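Local coordinates for KLTH0A00704p (Lachancea thermotolerans, PDB 4J2G), which probably acts in autophagy through its N-terminal HORMA domain, the part present here, which mediates recruitment of PI 3-kinase, at residues E92-V106 / N117-R131. The protein carries 1 engineered substitution. Residues are numbered along the deposited sequence; the frame is centred on the assembly and turned at random.
Sequences ETYLDLARLSPSQQV and NVCKGTKKSEIMLER. With SO4 (sulfate ion), chain C.
Strands 92-96 and 126-131 pair antiparallel, their axes inclined at 143° and 4.3 Å apart at closest approach. Leu95 and Ile127 exchange two backbone hydrogen bonds, the shorter from Leu95 N to Ile127 O (2.7 Å). A classic beta bulge follows: Leu129 N and Glu130 N both donate to Thr93 O, which shifts the register by one. Past the turns that follow Asp96 and precede Glu126, the second pairing, of 105-106 with 117-120, has another, Val118 and Cys119 both facing Val106. Between the two, Gly121 packs against Pro102, CA to CA 3.9 Å, and its N donates to Gln104 O.

On the face of Glu92, Tyr94 and Glu126, Arg131 grips Glu92 OE2 side-on in a salt bridge, NH2 at 2.9 Å and NE at 3.2 Å, with OE2 in the guanidinium plane; a sulfate, probably from crystallisation, takes the NH1 and NH2 edge. The Glu126 carboxylate stacks on the Tyr94 ring, planes 14° apart, OE1 lying 3.6 Å above the ring centre. Both side chains have CG wedged between backbone N and carbonyl carbon (chi1 54° in Glu126), bringing the flat groups together. Arg218 bridges Glu92 and Glu126, probably easing their repulsion, and Arg205 pairs with Glu126 OE1.

Leu95 and Ile127 point from the reverse face, where Val106 and Cys119 of the second pairing, with Leu97 from the turn after strand 92-96, meet them. Ile127 CD1 lies 4.0 Å from Val106 CG1, and Leu97 CD1 touches Cys119 SG. On that face too, beside the bulge, Thr93 OG1 donates to Glu130 OE1 (2.9 Å).

Within the HORMA domain, strands 89-96 and 126-136 are neighbours in a five-stranded antiparallel sheet, flanked by 201-208 and 255-264 respectively; Phe269 of strand 268-271, which pairs with 105-109, covers Leu95, Val106, Ile127 and Leu129.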
ATOM      1  N   GLU A  92      -0.740  -3.674   2.420  1.00 34.45           N
ATOM      2  CA  GLU A  92      -2.094  -3.425   1.903  1.00 46.18           C
ATOM      3  C   GLU A  92      -2.741  -2.321   2.752  1.00 45.06           C
ATOM      4  O   GLU A  92      -2.579  -2.307   3.934  1.00 50.23           O
ATOM      5  CB  GLU A  92      -2.886  -4.678   2.016  1.00 39.47           C
ATOM      6  CG  GLU A  92      -2.424  -5.773   1.035  1.00 49.54           C
ATOM      7  CD  GLU A  92      -3.451  -6.954   1.000  1.00 48.50           C
ATOM      8  OE1 GLU A  92      -4.150  -7.181   2.012  1.00 46.42           O
ATOM      9  OE2 GLU A  92      -3.572  -7.613  -0.036  1.00 53.63           O
ATOM     10  N   THR A  93      -3.425  -1.366   2.123  1.00 47.52           N
ATOM     11  CA  THR A  93      -4.098  -0.282   2.816  1.00 36.94           C
ATOM     12  C   THR A  93      -5.537  -0.511   2.441  1.00 36.35           C
ATOM     13  O   THR A  93      -5.855  -0.699   1.269  1.00 41.60           O
ATOM     14  CB  THR A  93      -3.647   1.092   2.321  1.00 43.29           C
ATOM     15  OG1 THR A  93      -2.270   1.317   2.712  1.00 45.98           O
ATOM     16  CG2 THR A  93      -4.505   2.240   2.961  1.00 44.64           C
ATOM     17  N   TYR A  94      -6.415  -0.517   3.436  1.00 39.02           N
ATOM     18  CA  TYR A  94      -7.832  -0.801   3.127  1.00 44.44           C
ATOM     19  C   TYR A  94      -8.774   0.056   3.941  1.00 45.03           C
ATOM     20  O   TYR A  94      -8.382   0.600   4.951  1.00 44.36           O
ATOM     21  CB  TYR A  94      -8.144  -2.290   3.351  1.00 41.84           C
ATOM     22  CG  TYR A  94      -7.719  -2.731   4.740  1.00 49.23           C
ATOM     23  CD1 TYR A  94      -6.472  -3.298   4.962  1.00 44.38           C
ATOM     24  CD2 TYR A  94      -8.545  -2.542   5.823  1.00 50.41           C
ATOM     25  CE1 TYR A  94      -6.060  -3.644   6.231  1.00 47.52           C
ATOM     26  CE2 TYR A  94      -8.152  -2.924   7.090  1.00 54.73           C
ATOM     27  CZ  TYR A  94      -6.916  -3.497   7.279  1.00 57.30           C
ATOM     28  OH  TYR A  94      -6.528  -3.847   8.562  1.00 60.92           O
ATOM     29  N   LEU A  95     -10.038   0.098   3.517  1.00 48.17           N
ATOM     30  CA  LEU A  95     -11.072   0.705   4.295  1.00 44.26           C
ATOM     31  C   LEU A  95     -11.733  -0.397   5.078  1.00 52.85           C
ATOM     32  O   LEU A  95     -12.351  -1.296   4.493  1.00 59.86           O
ATOM     33  CB  LEU A  95     -12.054   1.425   3.393  1.00 42.79           C
ATOM     34  CG  LEU A  95     -13.188   2.207   4.034  1.00 51.86           C
ATOM     35  CD1 LEU A  95     -12.653   3.300   4.963  1.00 47.16           C
ATOM     36  CD2 LEU A  95     -14.031   2.787   2.924  1.00 51.70           C
ATOM     37  N   ASP A  96     -11.555  -0.340   6.400  1.00 47.96           N
ATOM     38  CA  ASP A  96     -12.086  -1.351   7.341  1.00 54.40           C
ATOM     39  C   ASP A  96     -13.604  -1.215   7.607  1.00 47.75           C
ATOM     40  O   ASP A  96     -14.077  -0.156   8.038  1.00 52.41           O
ATOM     41  CB  ASP A  96     -11.318  -1.230   8.649  1.00 53.81           C
ATOM     42  CG  ASP A  96     -11.613  -2.352   9.616  1.00 72.43           C
ATOM     43  OD1 ASP A  96     -12.661  -3.050   9.489  1.00 66.39           O
ATOM     44  OD2 ASP A  96     -10.782  -2.517  10.538  1.00 76.97           O
ATOM     45  N   LEU A  97     -14.379  -2.267   7.360  1.00 56.00           N
ATOM     46  CA  LEU A  97     -15.848  -2.138   7.415  1.00 60.14           C
ATOM     47  C   LEU A  97     -16.499  -2.898   8.578  1.00 71.24           C
ATOM     48  O   LEU A  97     -17.719  -3.077   8.610  1.00 68.88           O
ATOM     49  CB  LEU A  97     -16.471  -2.666   6.132  1.00 62.39           C
ATOM     50  CG  LEU A  97     -16.054  -1.997   4.830  1.00 65.65           C
ATOM     51  CD1 LEU A  97     -16.975  -2.510   3.747  1.00 61.76           C
ATOM     52  CD2 LEU A  97     -16.106  -0.488   4.925  1.00 60.78           C
ATOM     53  N   ALA A  98     -15.667  -3.372   9.495  1.00 70.35           N
ATOM     54  CA  ALA A  98     -16.075  -4.171  10.649  1.00 69.76           C
ATOM     55  C   ALA A  98     -17.267  -3.605  11.444  1.00 75.33           C
ATOM     56  O   ALA A  98     -18.155  -4.377  11.848  1.00 69.21           O
ATOM     57  CB  ALA A  98     -14.877  -4.384  11.578  1.00 56.61           C
ATOM     58  N   ARG A  99     -17.284  -2.280  11.643  1.00 73.39           N
ATOM     59  CA  ARG A  99     -18.194  -1.590  12.581  1.00 65.25           C
ATOM     60  C   ARG A  99     -19.476  -1.093  11.951  1.00 69.54           C
ATOM     61  O   ARG A  99     -20.178  -0.260  12.564  1.00 68.21           O
ATOM     62  CB  ARG A  99     -17.495  -0.369  13.193  1.00 69.59           C
ATOM     63  CG  ARG A  99     -16.240  -0.650  13.982  1.00 81.33           C
ATOM     64  CD  ARG A  99     -16.529  -1.521  15.192  1.00101.08           C
ATOM     65  NE  ARG A  99     -15.696  -1.127  16.330  1.00122.81           N
ATOM     66  CZ  ARG A  99     -16.026  -0.191  17.218  1.00124.42           C
ATOM     67  NH1 ARG A  99     -17.181   0.462  17.118  1.00128.23           N
ATOM     68  NH2 ARG A  99     -15.194   0.092  18.210  1.00120.68           N
ATOM     69  N   LEU A 100     -19.742  -1.522  10.710  1.00 72.74           N
ATOM     70  CA  LEU A 100     -20.979  -1.154  10.004  1.00 78.19           C
ATOM     71  C   LEU A 100     -22.166  -1.972  10.489  1.00 77.32           C
ATOM     72  O   LEU A 100     -22.082  -3.195  10.572  1.00 75.64           O
ATOM     73  CB  LEU A 100     -20.840  -1.424   8.508  1.00 71.43           C
ATOM     74  CG  LEU A 100     -20.497  -0.328   7.495  1.00 80.51           C
ATOM     75  CD1 LEU A 100     -19.683   0.774   8.114  1.00 68.89           C
ATOM     76  CD2 LEU A 100     -19.810  -0.889   6.253  1.00 66.07           C
ATOM     77  N   SER A 101     -23.282  -1.301  10.745  1.00 78.12           N
ATOM     78  CA  SER A 101     -24.567  -1.986  10.951  1.00 89.17           C
ATOM     79  C   SER A 101     -25.167  -2.455   9.611  1.00 95.38           C
ATOM     80  O   SER A 101     -24.832  -1.892   8.559  1.00 92.11           O
ATOM     81  CB  SER A 101     -25.556  -1.062  11.675  1.00 85.99           C
ATOM     82  OG  SER A 101     -25.905   0.042  10.862  1.00 84.11           O
ATOM     83  N   PRO A 102     -26.048  -3.487   9.646  1.00 97.08           N
ATOM     84  CA  PRO A 102     -26.733  -4.101   8.494  1.00 86.37           C
ATOM     85  C   PRO A 102     -27.480  -3.185   7.518  1.00 79.69           C
ATOM     86  O   PRO A 102     -27.668  -3.580   6.360  1.00 80.01           O
ATOM     87  CB  PRO A 102     -27.745  -5.038   9.162  1.00 93.75           C
ATOM     88  CG  PRO A 102     -27.075  -5.459  10.420  1.00 89.50           C
ATOM     89  CD  PRO A 102     -26.259  -4.281  10.878  1.00 98.65           C
ATOM     90  N   SER A 103     -27.932  -2.013   7.970  1.00 73.09           N
ATOM     91  CA  SER A 103     -28.641  -1.049   7.099  1.00 79.09           C
ATOM     92  C   SER A 103     -27.733   0.007   6.398  1.00 81.80           C
ATOM     93  O   SER A 103     -28.170   0.744   5.487  1.00 66.73           O
ATOM     94  CB  SER A 103     -29.701  -0.305   7.907  1.00 82.82           C
ATOM     95  OG  SER A 103     -29.127   0.778   8.626  1.00 84.67           O
ATOM     96  N   GLN A 104     -26.485   0.099   6.853  1.00 76.18           N
ATOM     97  CA  GLN A 104     -25.511   1.055   6.290  1.00 73.87           C
ATOM     98  C   GLN A 104     -25.024   0.660   4.870  1.00 67.55           C
ATOM     99  O   GLN A 104     -24.576  -0.455   4.632  1.00 61.52           O
ATOM    100  CB  GLN A 104     -24.360   1.261   7.277  1.00 69.00           C
ATOM    101  CG  GLN A 104     -24.813   2.048   8.501  1.00 64.53           C
ATOM    102  CD  GLN A 104     -23.712   2.315   9.528  1.00 67.46           C
ATOM    103  OE1 GLN A 104     -23.064   1.390  10.047  1.00 70.67           O
ATOM    104  NE2 GLN A 104     -23.556   3.584   9.887  1.00 60.95           N
ATOM    105  N   GLN A 105     -25.171   1.584   3.932  1.00 71.12           N
ATOM    106  CA  GLN A 105     -24.752   1.412   2.554  1.00 63.78           C
ATOM    107  C   GLN A 105     -23.399   2.164   2.361  1.00 64.43           C
ATOM    108  O   GLN A 105     -23.290   3.357   2.699  1.00 56.02           O
ATOM    109  CB  GLN A 105     -25.849   2.038   1.650  1.00 53.80           C
ATOM    110  CG  GLN A 105     -25.750   1.838   0.135  1.00 65.09           C
ATOM    111  CD  GLN A 105     -25.478   0.397  -0.315  1.00 69.65           C
ATOM    112  OE1 GLN A 105     -26.155  -0.544   0.112  1.00 99.28           O
ATOM    113  NE2 GLN A 105     -24.520   0.224  -1.207  1.00 74.37           N
ATOM    114  N   VAL A 106     -22.401   1.479   1.806  1.00 63.24           N
ATOM    115  CA  VAL A 106     -21.211   2.165   1.270  1.00 59.15           C
ATOM    116  C   VAL A 106     -21.363   2.573  -0.199  1.00 57.11           C
ATOM    117  O   VAL A 106     -21.624   1.772  -1.087  1.00 59.40           O
ATOM    118  CB  VAL A 106     -19.942   1.308   1.434  1.00 50.83           C
ATOM    119  CG1 VAL A 106     -18.707   2.043   0.893  1.00 48.12           C
ATOM    120  CG2 VAL A 106     -19.764   0.974   2.896  1.00 42.86           C
ATOM    121  N   ASN A 117     -22.983   2.371  -5.879  1.00 54.79           N
ATOM    122  CA  ASN A 117     -23.087   1.494  -4.737  1.00 57.12           C
ATOM    123  C   ASN A 117     -21.919   0.583  -4.660  1.00 55.96           C
ATOM    124  O   ASN A 117     -21.475   0.055  -5.687  1.00 55.99           O
ATOM    125  CB  ASN A 117     -24.328   0.595  -4.863  1.00 68.73           C
ATOM    126  CG  ASN A 117     -25.560   1.200  -4.246  1.00 69.00           C
ATOM    127  OD1 ASN A 117     -25.573   2.351  -3.812  1.00 71.19           O
ATOM    128  ND2 ASN A 117     -26.618   0.412  -4.201  1.00 93.01           N
ATOM    129  N   VAL A 118     -21.481   0.315  -3.423  1.00 57.02           N
ATOM    130  CA  VAL A 118     -20.385  -0.618  -3.162  1.00 54.76           C
ATOM    131  C   VAL A 118     -20.838  -1.853  -2.375  1.00 54.53           C
ATOM    132  O   VAL A 118     -20.681  -2.968  -2.848  1.00 67.86           O
ATOM    133  CB  VAL A 118     -19.210   0.058  -2.405  1.00 50.41           C
ATOM    134  CG1 VAL A 118     -18.046  -0.910  -2.280  1.00 46.37           C
ATOM    135  CG2 VAL A 118     -18.809   1.344  -3.110  1.00 49.46           C
ATOM    136  N   CYS A 119     -21.340  -1.675  -1.165  1.00 56.91           N
ATOM    137  CA  CYS A 119     -21.795  -2.828  -0.375  1.00 61.73           C
ATOM    138  C   CYS A 119     -22.607  -2.401   0.826  1.00 61.29           C
ATOM    139  O   CYS A 119     -22.616  -1.231   1.179  1.00 68.14           O
ATOM    140  CB  CYS A 119     -20.617  -3.692   0.061  1.00 63.90           C
ATOM    141  SG  CYS A 119     -19.273  -2.789   0.916  1.00 67.07           S
ATOM    142  N   LYS A 120     -23.280  -3.366   1.445  1.00 78.51           N
ATOM    143  CA  LYS A 120     -24.242  -3.108   2.514  1.00 86.37           C
ATOM    144  C   LYS A 120     -23.757  -3.803   3.780  1.00 86.66           C
ATOM    145  O   LYS A 120     -23.174  -4.893   3.725  1.00 86.63           O
ATOM    146  CB  LYS A 120     -25.645  -3.631   2.141  1.00107.11           C
ATOM    147  CG  LYS A 120     -25.926  -3.757   0.640  1.00117.79           C
ATOM    148  CD  LYS A 120     -26.782  -4.979   0.309  1.00124.26           C
ATOM    149  CE  LYS A 120     -26.803  -5.275  -1.187  1.00113.36           C
ATOM    150  NZ  LYS A 120     -27.366  -6.624  -1.455  1.00104.57           N
ATOM    151  N   GLY A 121     -24.016  -3.168   4.915  1.00 83.88           N
ATOM    152  CA  GLY A 121     -23.632  -3.693   6.220  1.00 81.88           C
ATOM    153  C   GLY A 121     -22.362  -4.529   6.304  1.00 86.15           C
ATOM    154  O   GLY A 121     -21.251  -4.036   6.136  1.00 91.31           O
ATOM    155  N   THR A 122     -22.526  -5.812   6.565  1.00 88.19           N
ATOM    156  CA  THR A 122     -21.384  -6.638   6.931  1.00 89.15           C
ATOM    157  C   THR A 122     -21.029  -7.677   5.857  1.00 75.30           C
ATOM    158  O   THR A 122     -20.247  -8.596   6.077  1.00 81.28           O
ATOM    159  CB  THR A 122     -21.589  -7.253   8.341  1.00 93.69           C
ATOM    160  OG1 THR A 122     -20.417  -7.964   8.726  1.00104.74           O
ATOM    161  CG2 THR A 122     -22.794  -8.196   8.384  1.00103.45           C
ATOM    162  N   LYS A 123     -21.604  -7.509   4.679  1.00 75.85           N
ATOM    163  CA  LYS A 123     -21.327  -8.402   3.567  1.00 84.88           C
ATOM    164  C   LYS A 123     -19.815  -8.531   3.274  1.00 80.44           C
ATOM    165  O   LYS A 123     -19.330  -9.584   2.888  1.00 77.40           O
ATOM    166  CB  LYS A 123     -22.086  -7.904   2.329  1.00 91.50           C
ATOM    167  CG  LYS A 123     -23.444  -8.562   2.089  1.00114.52           C
ATOM    168  CD  LYS A 123     -24.588  -7.922   2.885  1.00117.38           C
ATOM    169  CE  LYS A 123     -25.917  -8.608   2.573  1.00119.28           C
ATOM    170  NZ  LYS A 123     -27.124  -7.815   2.942  1.00117.19           N
ATOM    171  N   LYS A 124     -19.078  -7.440   3.450  1.00 73.60           N
ATOM    172  CA  LYS A 124     -17.675  -7.412   3.098  1.00 67.72           C
ATOM    173  C   LYS A 124     -16.883  -6.813   4.240  1.00 57.92           C
ATOM    174  O   LYS A 124     -17.354  -5.923   4.947  1.00 78.03           O
ATOM    175  CB  LYS A 124     -17.494  -6.589   1.835  1.00 65.78           C
ATOM    176  CG  LYS A 124     -18.297  -7.082   0.655  1.00 61.43           C
ATOM    177  CD  LYS A 124     -17.627  -8.256  -0.054  1.00 69.88           C
ATOM    178  CE  LYS A 124     -18.462  -8.784  -1.221  1.00 58.82           C
ATOM    179  NZ  LYS A 124     -17.830 -10.042  -1.730  1.00 69.41           N
ATOM    180  N   SER A 125     -15.689  -7.310   4.445  1.00 53.69           N
ATOM    181  CA  SER A 125     -14.936  -6.985   5.669  1.00 55.43           C
ATOM    182  C   SER A 125     -14.115  -5.670   5.475  1.00 60.17           C
ATOM    183  O   SER A 125     -13.979  -4.871   6.419  1.00 58.01           O
ATOM    184  CB  SER A 125     -13.986  -8.143   5.944  1.00 55.07           C
ATOM    185  OG  SER A 125     -13.273  -8.439   4.740  1.00 63.76           O
ATOM    186  N   GLU A 126     -13.608  -5.469   4.246  1.00 51.50           N
ATOM    187  CA  GLU A 126     -12.737  -4.295   3.869  1.00 56.92           C
ATOM    188  C   GLU A 126     -12.790  -3.948   2.373  1.00 51.57           C
ATOM    189  O   GLU A 126     -13.181  -4.783   1.560  1.00 51.76           O
ATOM    190  CB  GLU A 126     -11.269  -4.558   4.258  1.00 48.16           C
ATOM    191  CG  GLU A 126     -10.737  -5.844   3.687  1.00 54.07           C
ATOM    192  CD  GLU A 126      -9.293  -6.117   4.064  1.00 63.54           C
ATOM    193  OE1 GLU A 126      -9.014  -6.212   5.280  1.00 65.65           O
ATOM    194  OE2 GLU A 126      -8.438  -6.237   3.135  1.00 66.50           O
ATOM    195  N   ILE A 127     -12.409  -2.713   2.015  1.00 52.81           N
ATOM    196  CA  ILE A 127     -12.190  -2.353   0.613  1.00 46.45           C
ATOM    197  C   ILE A 127     -10.740  -2.008   0.474  1.00 46.40           C
ATOM    198  O   ILE A 127     -10.265  -1.070   1.140  1.00 48.85           O
ATOM    199  CB  ILE A 127     -13.052  -1.153   0.217  1.00 49.17           C
ATOM    200  CG1 ILE A 127     -14.521  -1.520   0.407  1.00 56.72           C
ATOM    201  CG2 ILE A 127     -12.730  -0.592  -1.203  1.00 44.37           C
ATOM    202  CD1 ILE A 127     -15.430  -0.314   0.573  1.00 54.81           C
HETATM  203  N   MSE A 128     -10.035  -2.740  -0.392  1.00 49.49           N
HETATM  204  CA  MSE A 128      -8.621  -2.490  -0.677  1.00 41.38           C
HETATM  205  C   MSE A 128      -8.450  -1.153  -1.332  1.00 46.55           C
HETATM  206  O   MSE A 128      -9.226  -0.790  -2.199  1.00 44.29           O
HETATM  207  CB  MSE A 128      -8.201  -3.538  -1.686  1.00 40.99           C
HETATM  208  CG  MSE A 128      -7.720  -4.777  -1.002  1.00 38.53           C
HETATM  209 SE   MSE A 128      -6.271  -4.580   0.287  0.59 46.85          SE
HETATM  210  CE  MSE A 128      -5.029  -4.079  -1.149  1.00 40.66           C
ATOM    211  N   LEU A 129      -7.413  -0.403  -0.943  1.00 42.82           N
ATOM    212  CA  LEU A 129      -7.217   0.877  -1.540  1.00 38.23           C
ATOM    213  C   LEU A 129      -5.811   1.019  -2.185  1.00 39.97           C
ATOM    214  O   LEU A 129      -5.664   1.726  -3.167  1.00 36.95           O
ATOM    215  CB  LEU A 129      -7.378   1.953  -0.428  1.00 44.20           C
ATOM    216  CG  LEU A 129      -8.703   2.033   0.355  1.00 43.64           C
ATOM    217  CD1 LEU A 129      -8.633   2.971   1.522  1.00 44.27           C
ATOM    218  CD2 LEU A 129      -9.852   2.394  -0.565  1.00 39.30           C
ATOM    219  N   GLU A 130      -4.795   0.431  -1.570  1.00 36.29           N
ATOM    220  CA  GLU A 130      -3.435   0.568  -2.060  1.00 44.19           C
ATOM    221  C   GLU A 130      -2.716  -0.720  -1.801  1.00 45.19           C
ATOM    222  O   GLU A 130      -2.958  -1.379  -0.770  1.00 39.75           O
ATOM    223  CB  GLU A 130      -2.622   1.610  -1.282  1.00 38.78           C
ATOM    224  CG  GLU A 130      -3.233   2.990  -1.162  1.00 46.28           C
ATOM    225  CD  GLU A 130      -2.410   3.922  -0.202  1.00 52.78           C
ATOM    226  OE1 GLU A 130      -1.784   3.487   0.853  1.00 48.50           O
ATOM    227  OE2 GLU A 130      -2.432   5.127  -0.508  1.00 54.54           O
ATOM    228  N   ARG A 131      -1.784  -1.051  -2.681  1.00 37.50           N
ATOM    229  CA  ARG A 131      -0.884  -2.167  -2.340  1.00 42.62           C
ATOM    230  C   ARG A 131       0.533  -1.806  -2.717  1.00 35.79           C
ATOM    231  O   ARG A 131       0.804  -1.581  -3.880  1.00 41.64           O
ATOM    232  CB  ARG A 131      -1.297  -3.466  -2.998  1.00 37.42           C
ATOM    233  CG  ARG A 131      -0.508  -4.696  -2.516  1.00 40.79           C
ATOM    234  CD  ARG A 131      -1.014  -5.955  -3.264  1.00 44.24           C
ATOM    235  NE  ARG A 131      -2.267  -6.479  -2.698  1.00 49.47           N
ATOM    236  CZ  ARG A 131      -3.396  -6.709  -3.383  1.00 51.97           C
ATOM    237  NH1 ARG A 131      -3.482  -6.470  -4.680  1.00 51.82           N
ATOM    238  NH2 ARG A 131      -4.452  -7.219  -2.757  1.00 52.76           N
TER
HETATM  239  S   SO4 C 301      -6.892  -7.912  -5.318  1.00 63.02           S
HETATM  240  O1  SO4 C 301      -5.697  -8.177  -6.093  1.00 61.29           O
HETATM  241  O2  SO4 C 301      -7.873  -7.562  -6.354  1.00 59.05           O
HETATM  242  O3  SO4 C 301      -7.503  -8.985  -4.501  1.00 65.75           O
HETATM  243  O4  SO4 C 301      -6.548  -6.857  -4.343  1.00 67.52           O
HETATM  244  O   HOH W   1     -18.654  -5.532   7.616  1.00 87.53           O